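Local atomic coordinates of hemin degrading factor (Pseudomonas aeruginosa, PDB entry 4MF9), a protein that binds heme through its iron and probably takes part in heme trafficking and heme degradation in Pseudomonas aeruginosa. Residues D116-F120 with H270-T276; R84-H90 with M263-G267. All coordinates share one frame. Residue numbers count along the deposited sequence, not the author numbering.

Contact 1: D116-F120 with H270-T276; sequences DLRLF and HCIQIHT. With HEM (protoporphyrin IX containing Fe), chain C.
Two antiparallel neighbours in a large sheet, strand 117-120 from the first HemS/ChuX repeat and strand 271-276 from the second, run at 179° with axes 4.8 Å apart, both extended. His270 (psi -9°) turns into the second strand; its O accepts from Phe120 N (2.9 Å), and a water lies 2.7 Å from His270 ND1 and Phe120 O. Cys271 and Leu119 form a non-hydrogen-bonded pair, the small SG of Cys271 fitting 3.5 Å from Leu119 CD2. Ile272 and Arg118 form the hydrogen-bonded pair: Arg118 N donates to Ile272 O (2.8 Å), Ile272 N to Arg118 O (2.9 Å). Ile272 CD1 meets the Phe120 ring edge at CE2 (3.6 Å). Gln273 pairs with Leu117 on the Cys271 face, where its amide accepts and donates: OE1 is hydrogen-bonded to Thr83 OG1, NE2 to His90 ND1. Ile274 N donates to Asp116 O (3.0 Å); its CD1 lies 3.7 Å from Arg118 CZ, over one guanidinium face. Thr276 OG1 and Asp116 OD2 share a water, 2.6 Å from each. Long, charged Arg118 (chi1, chi2 m) is held by a salt bridge from NH1 to Asp116 OD1 (2.8 Å), its NE 3.0 Å from heme NC.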
ATOM      1  N   ASP A 116      -1.839   8.201   6.922  1.00 12.49           N
ATOM      2  CA  ASP A 116      -1.580   7.244   8.003  1.00 13.94           C
ATOM      3  C   ASP A 116      -0.801   6.120   7.341  1.00 11.85           C
ATOM      4  O   ASP A 116      -1.352   5.359   6.546  1.00 13.52           O
ATOM      5  CB  ASP A 116      -2.923   6.743   8.557  1.00 13.07           C
ATOM      6  CG  ASP A 116      -2.796   5.952   9.856  1.00 17.47           C
ATOM      7  OD1 ASP A 116      -1.786   6.100  10.587  1.00 15.62           O
ATOM      8  OD2 ASP A 116      -3.748   5.192  10.159  1.00 19.02           O
ATOM      9  N   LEU A 117       0.489   6.043   7.632  1.00  7.83           N
ATOM     10  CA  LEU A 117       1.385   5.202   6.856  1.00  9.27           C
ATOM     11  C   LEU A 117       2.324   4.433   7.770  1.00 10.22           C
ATOM     12  O   LEU A 117       2.760   4.947   8.806  1.00 13.53           O
ATOM     13  CB  LEU A 117       2.230   6.075   5.901  1.00  9.58           C
ATOM     14  CG  LEU A 117       1.544   6.800   4.743  1.00 10.86           C
ATOM     15  CD1 LEU A 117       2.460   7.876   4.127  1.00 11.23           C
ATOM     16  CD2 LEU A 117       1.162   5.813   3.668  1.00  8.67           C
ATOM     17  N   ARG A 118       2.654   3.210   7.380  1.00  9.56           N
ATOM     18  CA  ARG A 118       3.731   2.480   8.037  1.00 11.19           C
ATOM     19  C   ARG A 118       4.766   2.207   6.968  1.00 11.49           C
ATOM     20  O   ARG A 118       4.476   1.528   5.971  1.00  9.24           O
ATOM     21  CB  ARG A 118       3.239   1.156   8.625  1.00 11.33           C
ATOM     22  CG  ARG A 118       1.996   1.272   9.496  1.00 15.66           C
ATOM     23  CD  ARG A 118       2.201   2.195  10.697  1.00 19.62           C
ATOM     24  NE  ARG A 118       0.966   2.352  11.472  1.00 23.23           N
ATOM     25  CZ  ARG A 118       0.199   3.443  11.460  1.00 23.61           C
ATOM     26  NH1 ARG A 118       0.541   4.503  10.725  1.00 18.82           N
ATOM     27  NH2 ARG A 118      -0.912   3.485  12.193  1.00 22.24           N
ATOM     28  N   LEU A 119       5.969   2.735   7.172  1.00 13.33           N
ATOM     29  CA  LEU A 119       7.006   2.710   6.142  1.00 13.81           C
ATOM     30  C   LEU A 119       8.144   1.789   6.546  1.00 13.84           C
ATOM     31  O   LEU A 119       8.736   1.950   7.619  1.00 18.00           O
ATOM     32  CB  LEU A 119       7.535   4.133   5.889  1.00 12.07           C
ATOM     33  CG  LEU A 119       6.449   5.211   5.754  1.00 14.48           C
ATOM     34  CD1 LEU A 119       7.045   6.626   5.701  1.00 13.60           C
ATOM     35  CD2 LEU A 119       5.569   4.953   4.533  1.00  9.67           C
ATOM     36  N   PHE A 120       8.434   0.810   5.696  1.00 13.64           N
ATOM     37  CA  PHE A 120       9.525  -0.134   5.949  1.00 16.88           C
ATOM     38  C   PHE A 120      10.677   0.188   5.008  1.00 15.94           C
ATOM     39  O   PHE A 120      10.770  -0.341   3.894  1.00 13.57           O
ATOM     40  CB  PHE A 120       9.023  -1.566   5.785  1.00 14.29           C
ATOM     41  CG  PHE A 120       7.796  -1.839   6.582  1.00 16.22           C
ATOM     42  CD1 PHE A 120       7.882  -2.094   7.942  1.00 19.09           C
ATOM     43  CD2 PHE A 120       6.546  -1.800   5.983  1.00 16.79           C
ATOM     44  CE1 PHE A 120       6.749  -2.324   8.683  1.00 23.13           C
ATOM     45  CE2 PHE A 120       5.413  -2.024   6.717  1.00 13.69           C
ATOM     46  CZ  PHE A 120       5.508  -2.288   8.063  1.00 19.95           C
ATOM     47  N   HIS A 270       6.878  -2.894   1.286  1.00 11.04           N
ATOM     48  CA  HIS A 270       7.662  -1.779   1.817  1.00 11.92           C
ATOM     49  C   HIS A 270       6.861  -0.624   2.413  1.00 11.52           C
ATOM     50  O   HIS A 270       7.430   0.300   3.001  1.00 13.24           O
ATOM     51  CB  HIS A 270       8.577  -1.235   0.712  1.00 11.85           C
ATOM     52  CG  HIS A 270       9.319  -2.303  -0.023  1.00 10.75           C
ATOM     53  ND1 HIS A 270      10.410  -2.947   0.512  1.00 14.55           N
ATOM     54  CD2 HIS A 270       9.106  -2.859  -1.239  1.00 11.50           C
ATOM     55  CE1 HIS A 270      10.848  -3.852  -0.350  1.00 15.51           C
ATOM     56  NE2 HIS A 270      10.072  -3.819  -1.418  1.00 14.91           N
ATOM     57  N   CYS A 271       5.548  -0.650   2.241  1.00  9.04           N
ATOM     58  CA  CYS A 271       4.735   0.480   2.644  1.00  7.18           C
ATOM     59  C   CYS A 271       3.314   0.021   2.859  1.00  8.50           C
ATOM     60  O   CYS A 271       2.773  -0.748   2.062  1.00  7.73           O
ATOM     61  CB  CYS A 271       4.792   1.582   1.571  1.00  6.76           C
ATOM     62  SG  CYS A 271       3.969   3.129   2.015  1.00  9.59           S
ATOM     63  N   ILE A 272       2.716   0.469   3.956  1.00  9.96           N
ATOM     64  CA  ILE A 272       1.298   0.222   4.188  1.00  8.83           C
ATOM     65  C   ILE A 272       0.610   1.557   4.413  1.00  9.65           C
ATOM     66  O   ILE A 272       1.093   2.384   5.186  1.00 10.98           O
ATOM     67  CB  ILE A 272       1.063  -0.719   5.386  1.00  9.73           C
ATOM     68  CG1 ILE A 272       1.726  -2.078   5.126  1.00  9.89           C
ATOM     69  CG2 ILE A 272      -0.430  -0.845   5.663  1.00  8.02           C
ATOM     70  CD1 ILE A 272       1.913  -2.946   6.378  1.00 15.69           C
ATOM     71  N   GLN A 273      -0.508   1.756   3.719  1.00  7.19           N
ATOM     72  CA  GLN A 273      -1.284   2.988   3.796  1.00  9.69           C
ATOM     73  C   GLN A 273      -2.690   2.658   4.310  1.00  8.87           C
ATOM     74  O   GLN A 273      -3.285   1.659   3.917  1.00  6.20           O
ATOM     75  CB  GLN A 273      -1.369   3.635   2.410  1.00  8.50           C
ATOM     76  CG  GLN A 273      -2.108   4.961   2.360  1.00  9.41           C
ATOM     77  CD  GLN A 273      -1.811   5.748   1.071  1.00  9.74           C
ATOM     78  OE1 GLN A 273      -0.649   5.930   0.685  1.00 10.96           O
ATOM     79  NE2 GLN A 273      -2.860   6.209   0.411  1.00 10.94           N
ATOM     80  N   ILE A 274      -3.212   3.513   5.183  1.00 10.60           N
ATOM     81  CA  ILE A 274      -4.433   3.208   5.925  1.00  9.95           C
ATOM     82  C   ILE A 274      -5.423   4.358   5.787  1.00 12.01           C
ATOM     83  O   ILE A 274      -5.039   5.530   5.839  1.00 13.72           O
ATOM     84  CB  ILE A 274      -4.112   3.000   7.435  1.00 10.42           C
ATOM     85  CG1 ILE A 274      -2.974   1.999   7.616  1.00 11.44           C
ATOM     86  CG2 ILE A 274      -5.332   2.510   8.193  1.00 12.58           C
ATOM     87  CD1 ILE A 274      -2.238   2.122   8.957  1.00 10.03           C
ATOM     88  N   HIS A 275      -6.691   4.021   5.578  1.00 12.10           N
ATOM     89  CA  HIS A 275      -7.769   4.994   5.661  1.00 14.23           C
ATOM     90  C   HIS A 275      -8.610   4.659   6.877  1.00 17.27           C
ATOM     91  O   HIS A 275      -8.994   3.509   7.050  1.00 16.14           O
ATOM     92  CB  HIS A 275      -8.661   4.919   4.437  1.00 13.30           C
ATOM     93  CG  HIS A 275     -10.005   5.559   4.633  1.00 18.78           C
ATOM     94  ND1 HIS A 275     -10.182   6.927   4.655  1.00 17.94           N
ATOM     95  CD2 HIS A 275     -11.232   5.018   4.828  1.00 16.83           C
ATOM     96  CE1 HIS A 275     -11.462   7.201   4.839  1.00 18.77           C
ATOM     97  NE2 HIS A 275     -12.121   6.060   4.957  1.00 16.49           N
ATOM     98  N   THR A 276      -8.886   5.656   7.715  1.00 17.39           N
ATOM     99  CA  THR A 276      -9.809   5.486   8.831  1.00 17.54           C
ATOM    100  C   THR A 276     -11.012   6.394   8.618  1.00 19.12           C
ATOM    101  O   THR A 276     -10.858   7.583   8.350  1.00 21.55           O
ATOM    102  CB  THR A 276      -9.146   5.819  10.176  1.00 17.92           C
ATOM    103  OG1 THR A 276      -8.002   4.975  10.371  1.00 13.30           O
ATOM    104  CG2 THR A 276     -10.120   5.608  11.319  1.00 19.86           C
TER
HETATM  105  CHA HEM C 400      -3.198  -2.701  12.777  1.00 28.73           C
HETATM  106  CHB HEM C 400      -3.240   1.452  15.054  1.00 33.91           C
HETATM  107  CHC HEM C 400       1.558   1.594  14.769  1.00 26.79           C
HETATM  108  CHD HEM C 400       1.364  -1.914  11.517  1.00 28.76           C
HETATM  109  C1A HEM C 400      -3.611  -1.618  13.500  1.00 31.87           C
HETATM  110  C2A HEM C 400      -4.934  -1.396  13.979  1.00 27.98           C
HETATM  111  C3A HEM C 400      -4.927  -0.255  14.626  1.00 29.10           C
HETATM  112  C4A HEM C 400      -3.634   0.257  14.511  1.00 31.92           C
HETATM  113  CMA HEM C 400      -6.119   0.380  15.283  1.00 32.10           C
HETATM  114  CAA HEM C 400      -6.128  -2.273  13.846  1.00 27.87           C
HETATM  115  CBA HEM C 400      -6.929  -2.571  15.139  1.00 24.17           C
HETATM  116  CGA HEM C 400      -6.111  -3.502  15.960  1.00 30.83           C
HETATM  117  O1A HEM C 400      -5.959  -3.324  17.165  1.00 29.43           O
HETATM  118  O2A HEM C 400      -5.600  -4.428  15.390  1.00 33.39           O
HETATM  119  C1B HEM C 400      -1.898   1.788  15.158  1.00 36.28           C
HETATM  120  C2B HEM C 400      -1.541   2.943  15.870  1.00 34.96           C
HETATM  121  C3B HEM C 400      -0.203   3.026  15.831  1.00 36.84           C
HETATM  122  C4B HEM C 400       0.253   1.859  15.043  1.00 31.96           C
HETATM  123  CMB HEM C 400      -2.484   3.871  16.575  1.00 33.21           C
HETATM  124  CAB HEM C 400       0.552   4.123  16.506  1.00 33.97           C
HETATM  125  CBB HEM C 400       1.698   4.599  16.125  1.00 34.67           C
HETATM  126  C1C HEM C 400       1.951   0.661  13.884  1.00 26.74           C
HETATM  127  C2C HEM C 400       3.262   0.377  13.561  1.00 29.46           C
HETATM  128  C3C HEM C 400       3.230  -0.623  12.638  1.00 31.94           C
HETATM  129  C4C HEM C 400       1.872  -0.960  12.377  1.00 29.13           C
HETATM  130  CMC HEM C 400       4.479   1.030  14.141  1.00 30.96           C
HETATM  131  CAC HEM C 400       4.389  -1.221  12.019  1.00 32.03           C
HETATM  132  CBC HEM C 400       4.171  -2.007  11.007  1.00 32.67           C
HETATM  133  C1D HEM C 400       0.075  -2.456  11.603  1.00 32.53           C
HETATM  134  C2D HEM C 400      -0.393  -3.663  10.855  1.00 30.74           C
HETATM  135  C3D HEM C 400      -1.652  -3.864  11.236  1.00 28.52           C
HETATM  136  C4D HEM C 400      -1.954  -2.794  12.192  1.00 30.18           C
HETATM  137  CMD HEM C 400       0.345  -4.538   9.865  1.00 26.64           C
HETATM  138  CAD HEM C 400      -2.562  -4.963  10.752  1.00 28.99           C
HETATM  139  CBD HEM C 400      -2.653  -6.040  11.833  1.00 26.92           C
HETATM  140  CGD HEM C 400      -3.204  -7.390  11.491  1.00 29.60           C
HETATM  141  O1D HEM C 400      -4.078  -7.797  12.227  1.00 24.87           O
HETATM  142  O2D HEM C 400      -2.804  -8.088  10.572  1.00 25.82           O
HETATM  143  NA  HEM C 400      -2.824  -0.581  13.831  1.00 29.91           N
HETATM  144  NB  HEM C 400      -0.817   1.153  14.680  1.00 33.17           N
HETATM  145  NC  HEM C 400       1.166  -0.149  13.174  1.00 30.13           N
HETATM  146  ND  HEM C 400      -0.901  -1.990  12.367  1.00 30.08           N
HETATM  147 FE   HEM C 400      -0.831  -0.535  13.489  1.00 33.94          FE
HETATM  148  O   HOH W   1      -3.351   7.246   4.811  1.00 13.74           O
HETATM  149  O   HOH W   2      -5.970   6.016   9.116  1.00 14.17           O
HETATM  150  O   HOH W   3      11.467  -2.805   2.943  1.00 16.66           O

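Contact 2: R84-H90 with M263-G267; sequences RNEHCVH and MVFVG. With HEM (protoporphyrin IX containing Fe), chain C.
Val266, an extended-strand residue with chi1 t, gives up 93 Å² to the hairpin 84-90, more than any other residue here. Its branched side chain points toward that hairpin and fills the space between three residues: CG2 lies 3.7 Å from Cys88 SG, CG1 3.9 Å from Asn85 ND2, and CB 3.7 Å from His90 CD2. A compact beta-branched residue suits both the strand and this tight interior.

His90 (68 Å², chi1 t, chi2 -66°) also points across the gap. Its NE2 donates to Val264 O at 3.2 Å, with the carbonyl at the ring edge, while ND1 meets Gln273, so the imidazole serves polar groups at both nitrogens. Strands 88-90 and 263-267 belong to different antiparallel sheets and cross at -112°, with axes 7.1 Å apart at closest approach; side chains thus bridge them in place of a backbone ladder. Alternation along strand 263-267 directs Val264 and Val266 toward the hairpin and Phe265 away from it, where Phe265 CZ comes 3.5 Å from heme CHA.

Gly267 (41 Å²) makes its contact through the main chain: its O accepts from Asn85 ND2 at 3.0 Å, an amide that also reaches Ile333 O. With chi1 p, Asn85 forms an Asx turn, OD1 taking His87 N at 3.0 Å, while Asn85 N donates to Cys88 O (3.0 Å).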
ATOM      1  N   ARG A  84       0.027   1.231  -3.517  1.00  8.36           N
ATOM      2  CA  ARG A  84      -0.721   0.155  -4.147  1.00  9.13           C
ATOM      3  C   ARG A  84       0.048  -1.147  -4.129  1.00  8.51           C
ATOM      4  O   ARG A  84       1.238  -1.195  -3.821  1.00 10.23           O
ATOM      5  CB  ARG A  84      -1.050   0.511  -5.611  1.00 11.08           C
ATOM      6  CG  ARG A  84       0.190   0.520  -6.509  1.00 14.91           C
ATOM      7  CD  ARG A  84      -0.150   0.627  -7.977  1.00 17.28           C
ATOM      8  NE  ARG A  84      -0.927  -0.517  -8.441  1.00 14.25           N
ATOM      9  CZ  ARG A  84      -1.638  -0.524  -9.565  1.00 21.51           C
ATOM     10  NH1 ARG A  84      -1.667   0.556 -10.347  1.00 12.44           N
ATOM     11  NH2 ARG A  84      -2.320  -1.606  -9.908  1.00 15.97           N
ATOM     12  N   ASN A  85      -0.656  -2.215  -4.463  1.00  8.03           N
ATOM     13  CA  ASN A  85      -0.024  -3.460  -4.837  1.00 11.90           C
ATOM     14  C   ASN A  85      -0.582  -3.791  -6.214  1.00 11.73           C
ATOM     15  O   ASN A  85      -1.147  -2.918  -6.868  1.00 12.44           O
ATOM     16  CB  ASN A  85      -0.321  -4.550  -3.803  1.00 11.12           C
ATOM     17  CG  ASN A  85      -1.796  -4.619  -3.440  1.00 11.97           C
ATOM     18  OD1 ASN A  85      -2.630  -4.915  -4.287  1.00 11.38           O
ATOM     19  ND2 ASN A  85      -2.120  -4.345  -2.179  1.00  9.40           N
ATOM     20  N   GLU A  86      -0.474  -4.990  -6.681  1.00 14.07           N
ATOM     21  CA  GLU A  86      -0.891  -5.316  -8.011  1.00 16.87           C
ATOM     22  C   GLU A  86      -2.370  -5.096  -8.218  1.00 17.83           C
ATOM     23  O   GLU A  86      -2.729  -4.582  -9.215  1.00 15.96           O
ATOM     24  CB  GLU A  86      -0.468  -6.703  -8.392  1.00 20.36           C
ATOM     25  CG  GLU A  86      -0.765  -7.074  -9.813  1.00 21.52           C
ATOM     26  CD  GLU A  86       0.026  -6.275 -10.818  1.00 30.92           C
ATOM     27  OE1 GLU A  86      -0.470  -6.041 -11.894  1.00 35.24           O
ATOM     28  OE2 GLU A  86       1.163  -5.891 -10.545  1.00 33.53           O
ATOM     29  N   HIS A  87      -3.195  -5.432  -7.228  1.00 12.46           N
ATOM     30  CA  HIS A  87      -4.652  -5.412  -7.440  1.00 15.02           C
ATOM     31  C   HIS A  87      -5.450  -4.334  -6.730  1.00 14.16           C
ATOM     32  O   HIS A  87      -6.668  -4.254  -6.899  1.00 14.70           O
ATOM     33  CB  HIS A  87      -5.243  -6.783  -7.126  1.00 14.53           C
ATOM     34  CG  HIS A  87      -4.725  -7.852  -8.025  1.00 13.98           C
ATOM     35  ND1 HIS A  87      -4.936  -7.833  -9.388  1.00 20.39           N
ATOM     36  CD2 HIS A  87      -3.954  -8.934  -7.775  1.00 16.73           C
ATOM     37  CE1 HIS A  87      -4.338  -8.877  -9.935  1.00 21.11           C
ATOM     38  NE2 HIS A  87      -3.738  -9.560  -8.976  1.00 21.19           N
ATOM     39  N   CYS A  88      -4.779  -3.501  -5.946  1.00 13.09           N
ATOM     40  CA  CYS A  88      -5.496  -2.486  -5.192  1.00 12.29           C
ATOM     41  C   CYS A  88      -4.677  -1.222  -5.017  1.00 11.06           C
ATOM     42  O   CYS A  88      -3.513  -1.271  -4.617  1.00  9.16           O
ATOM     43  CB  CYS A  88      -5.935  -3.045  -3.833  1.00  9.16           C
ATOM     44  SG  CYS A  88      -7.126  -2.025  -2.957  1.00 11.09           S
ATOM     45  N   VAL A  89      -5.313  -0.095  -5.319  1.00 10.08           N
ATOM     46  CA  VAL A  89      -4.708   1.221  -5.199  1.00 11.06           C
ATOM     47  C   VAL A  89      -5.417   2.050  -4.138  1.00 10.82           C
ATOM     48  O   VAL A  89      -6.639   2.208  -4.172  1.00 10.30           O
ATOM     49  CB  VAL A  89      -4.814   1.998  -6.523  1.00 11.60           C
ATOM     50  CG1 VAL A  89      -4.208   3.375  -6.359  1.00 12.34           C
ATOM     51  CG2 VAL A  89      -4.148   1.222  -7.651  1.00 15.46           C
ATOM     52  N   HIS A  90      -4.628   2.600  -3.220  1.00  8.47           N
ATOM     53  CA  HIS A  90      -5.119   3.412  -2.116  1.00 10.71           C
ATOM     54  C   HIS A  90      -4.647   4.871  -2.324  1.00 11.15           C
ATOM     55  O   HIS A  90      -3.438   5.137  -2.373  1.00 10.39           O
ATOM     56  CB  HIS A  90      -4.523   2.820  -0.834  1.00  8.55           C
ATOM     57  CG  HIS A  90      -5.225   3.204   0.433  1.00 10.54           C
ATOM     58  ND1 HIS A  90      -5.251   4.494   0.917  1.00 11.95           N
ATOM     59  CD2 HIS A  90      -5.842   2.440   1.365  1.00  9.50           C
ATOM     60  CE1 HIS A  90      -5.886   4.515   2.077  1.00 11.41           C
ATOM     61  NE2 HIS A  90      -6.260   3.283   2.367  1.00 12.34           N
ATOM     62  N   MET A 263     -11.596   0.822   8.728  1.00 15.97           N
ATOM     63  CA  MET A 263     -10.193   0.996   8.408  1.00 14.96           C
ATOM     64  C   MET A 263      -9.854   0.163   7.196  1.00 14.47           C
ATOM     65  O   MET A 263     -10.209  -0.970   7.152  1.00 14.19           O
ATOM     66  CB  MET A 263      -9.304   0.590   9.563  1.00 12.32           C
ATOM     67  CG  MET A 263      -9.539   1.349  10.823  1.00 16.82           C
ATOM     68  SD  MET A 263      -8.518   0.918  12.196  1.00 21.19           S
ATOM     69  CE  MET A 263      -7.017   1.675  11.631  1.00 18.54           C
ATOM     70  N   VAL A 264      -9.188   0.750   6.232  1.00 10.08           N
ATOM     71  CA  VAL A 264      -8.806   0.068   5.060  1.00 10.58           C
ATOM     72  C   VAL A 264      -7.284   0.112   4.908  1.00 11.34           C
ATOM     73  O   VAL A 264      -6.774   1.166   4.725  1.00 10.88           O
ATOM     74  CB  VAL A 264      -9.472   0.702   3.803  1.00 10.39           C
ATOM     75  CG1 VAL A 264      -9.048   0.013   2.563  1.00 10.29           C
ATOM     76  CG2 VAL A 264     -10.980   0.743   3.912  1.00 10.76           C
ATOM     77  N   PHE A 265      -6.640  -1.051   4.955  1.00 10.97           N
ATOM     78  CA  PHE A 265      -5.182  -1.189   4.869  1.00 11.90           C
ATOM     79  C   PHE A 265      -4.817  -1.677   3.481  1.00  8.76           C
ATOM     80  O   PHE A 265      -5.300  -2.718   3.043  1.00  9.58           O
ATOM     81  CB  PHE A 265      -4.676  -2.258   5.865  1.00 10.56           C
ATOM     82  CG  PHE A 265      -4.625  -1.808   7.308  1.00 11.83           C
ATOM     83  CD1 PHE A 265      -5.789  -1.507   8.006  1.00 16.53           C
ATOM     84  CD2 PHE A 265      -3.416  -1.747   7.979  1.00 14.35           C
ATOM     85  CE1 PHE A 265      -5.731  -1.117   9.337  1.00 18.00           C
ATOM     86  CE2 PHE A 265      -3.354  -1.354   9.305  1.00 15.44           C
ATOM     87  CZ  PHE A 265      -4.514  -1.034   9.980  1.00 16.85           C
ATOM     88  N   VAL A 266      -3.977  -0.974   2.800  1.00  8.52           N
ATOM     89  CA  VAL A 266      -3.436  -1.411   1.544  1.00  8.84           C
ATOM     90  C   VAL A 266      -1.943  -1.180   1.462  1.00 10.82           C
ATOM     91  O   VAL A 266      -1.508  -0.134   1.674  1.00  8.83           O
ATOM     92  CB  VAL A 266      -4.131  -0.679   0.359  1.00  8.41           C
ATOM     93  CG1 VAL A 266      -3.444  -0.936  -0.948  1.00  7.77           C
ATOM     94  CG2 VAL A 266      -5.586  -1.104   0.259  1.00  9.61           C
ATOM     95  N   GLY A 267      -1.213  -2.206   1.120  1.00  8.64           N
ATOM     96  CA  GLY A 267       0.215  -2.051   1.008  1.00 11.21           C
ATOM     97  C   GLY A 267       0.923  -3.053   0.132  1.00 12.85           C
ATOM     98  O   GLY A 267       0.309  -3.852  -0.579  1.00 12.97           O
TER
HETATM   99  CHA HEM C 400      -3.198  -2.701  12.777  1.00 28.73           C
HETATM  100  CHB HEM C 400      -3.240   1.452  15.054  1.00 33.91           C
HETATM  101  CHC HEM C 400       1.558   1.594  14.769  1.00 26.79           C
HETATM  102  CHD HEM C 400       1.364  -1.914  11.517  1.00 28.76           C
HETATM  103  C1A HEM C 400      -3.611  -1.618  13.500  1.00 31.87           C
HETATM  104  C2A HEM C 400      -4.934  -1.396  13.979  1.00 27.98           C
HETATM  105  C3A HEM C 400      -4.927  -0.255  14.626  1.00 29.10           C
HETATM  106  C4A HEM C 400      -3.634   0.257  14.511  1.00 31.92           C
HETATM  107  CMA HEM C 400      -6.119   0.380  15.283  1.00 32.10           C
HETATM  108  CAA HEM C 400      -6.128  -2.273  13.846  1.00 27.87           C
HETATM  109  CBA HEM C 400      -6.929  -2.571  15.139  1.00 24.17           C
HETATM  110  CGA HEM C 400      -6.111  -3.502  15.960  1.00 30.83           C
HETATM  111  O1A HEM C 400      -5.959  -3.324  17.165  1.00 29.43           O
HETATM  112  O2A HEM C 400      -5.600  -4.428  15.390  1.00 33.39           O
HETATM  113  C1B HEM C 400      -1.898   1.788  15.158  1.00 36.28           C
HETATM  114  C2B HEM C 400      -1.541   2.943  15.870  1.00 34.96           C
HETATM  115  C3B HEM C 400      -0.203   3.026  15.831  1.00 36.84           C
HETATM  116  C4B HEM C 400       0.253   1.859  15.043  1.00 31.96           C
HETATM  117  CMB HEM C 400      -2.484   3.871  16.575  1.00 33.21           C
HETATM  118  CAB HEM C 400       0.552   4.123  16.506  1.00 33.97           C
HETATM  119  CBB HEM C 400       1.698   4.599  16.125  1.00 34.67           C
HETATM  120  C1C HEM C 400       1.951   0.661  13.884  1.00 26.74           C
HETATM  121  C2C HEM C 400       3.262   0.377  13.561  1.00 29.46           C
HETATM  122  C3C HEM C 400       3.230  -0.623  12.638  1.00 31.94           C
HETATM  123  C4C HEM C 400       1.872  -0.960  12.377  1.00 29.13           C
HETATM  124  CMC HEM C 400       4.479   1.030  14.141  1.00 30.96           C
HETATM  125  CAC HEM C 400       4.389  -1.221  12.019  1.00 32.03           C
HETATM  126  CBC HEM C 400       4.171  -2.007  11.007  1.00 32.67           C
HETATM  127  C1D HEM C 400       0.075  -2.456  11.603  1.00 32.53           C
HETATM  128  C2D HEM C 400      -0.393  -3.663  10.855  1.00 30.74           C
HETATM  129  C3D HEM C 400      -1.652  -3.864  11.236  1.00 28.52           C
HETATM  130  C4D HEM C 400      -1.954  -2.794  12.192  1.00 30.18           C
HETATM  131  CMD HEM C 400       0.345  -4.538   9.865  1.00 26.64           C
HETATM  132  CAD HEM C 400      -2.562  -4.963  10.752  1.00 28.99           C
HETATM  133  CBD HEM C 400      -2.653  -6.040  11.833  1.00 26.92           C
HETATM  134  CGD HEM C 400      -3.204  -7.390  11.491  1.00 29.60           C
HETATM  135  O1D HEM C 400      -4.078  -7.797  12.227  1.00 24.87           O
HETATM  136  O2D HEM C 400      -2.804  -8.088  10.572  1.00 25.82           O
HETATM  137  NA  HEM C 400      -2.824  -0.581  13.831  1.00 29.91           N
HETATM  138  NB  HEM C 400      -0.817   1.153  14.680  1.00 33.17           N
HETATM  139  NC  HEM C 400       1.166  -0.149  13.174  1.00 30.13           N
HETATM  140  ND  HEM C 400      -0.901  -1.990  12.367  1.00 30.08           N
HETATM  141 FE   HEM C 400      -0.831  -0.535  13.489  1.00 33.94          FE

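In the fold
The centres of contacts 1 and 2 lie 9 Å apart, and their segments alternate along the chain: 84-90, 116-120, 263-267, 270-276. In each contact the earlier segment comes from the first HemS/ChuX repeat and the later one from the second. Contact 1 joins them within one antiparallel sheet, contact 2 between that sheet and the other one, which holds strand 88-93. Strands 262-268 and 271-277 are consecutive and adjacent in their sheet, with Val264 N 2.9 Å from His275 O and Val266 N 2.9 Å from Gln273 O. Side chains from both contacts touch the heme, so its pocket, which also includes the axial ligand His215, draws on both repeats.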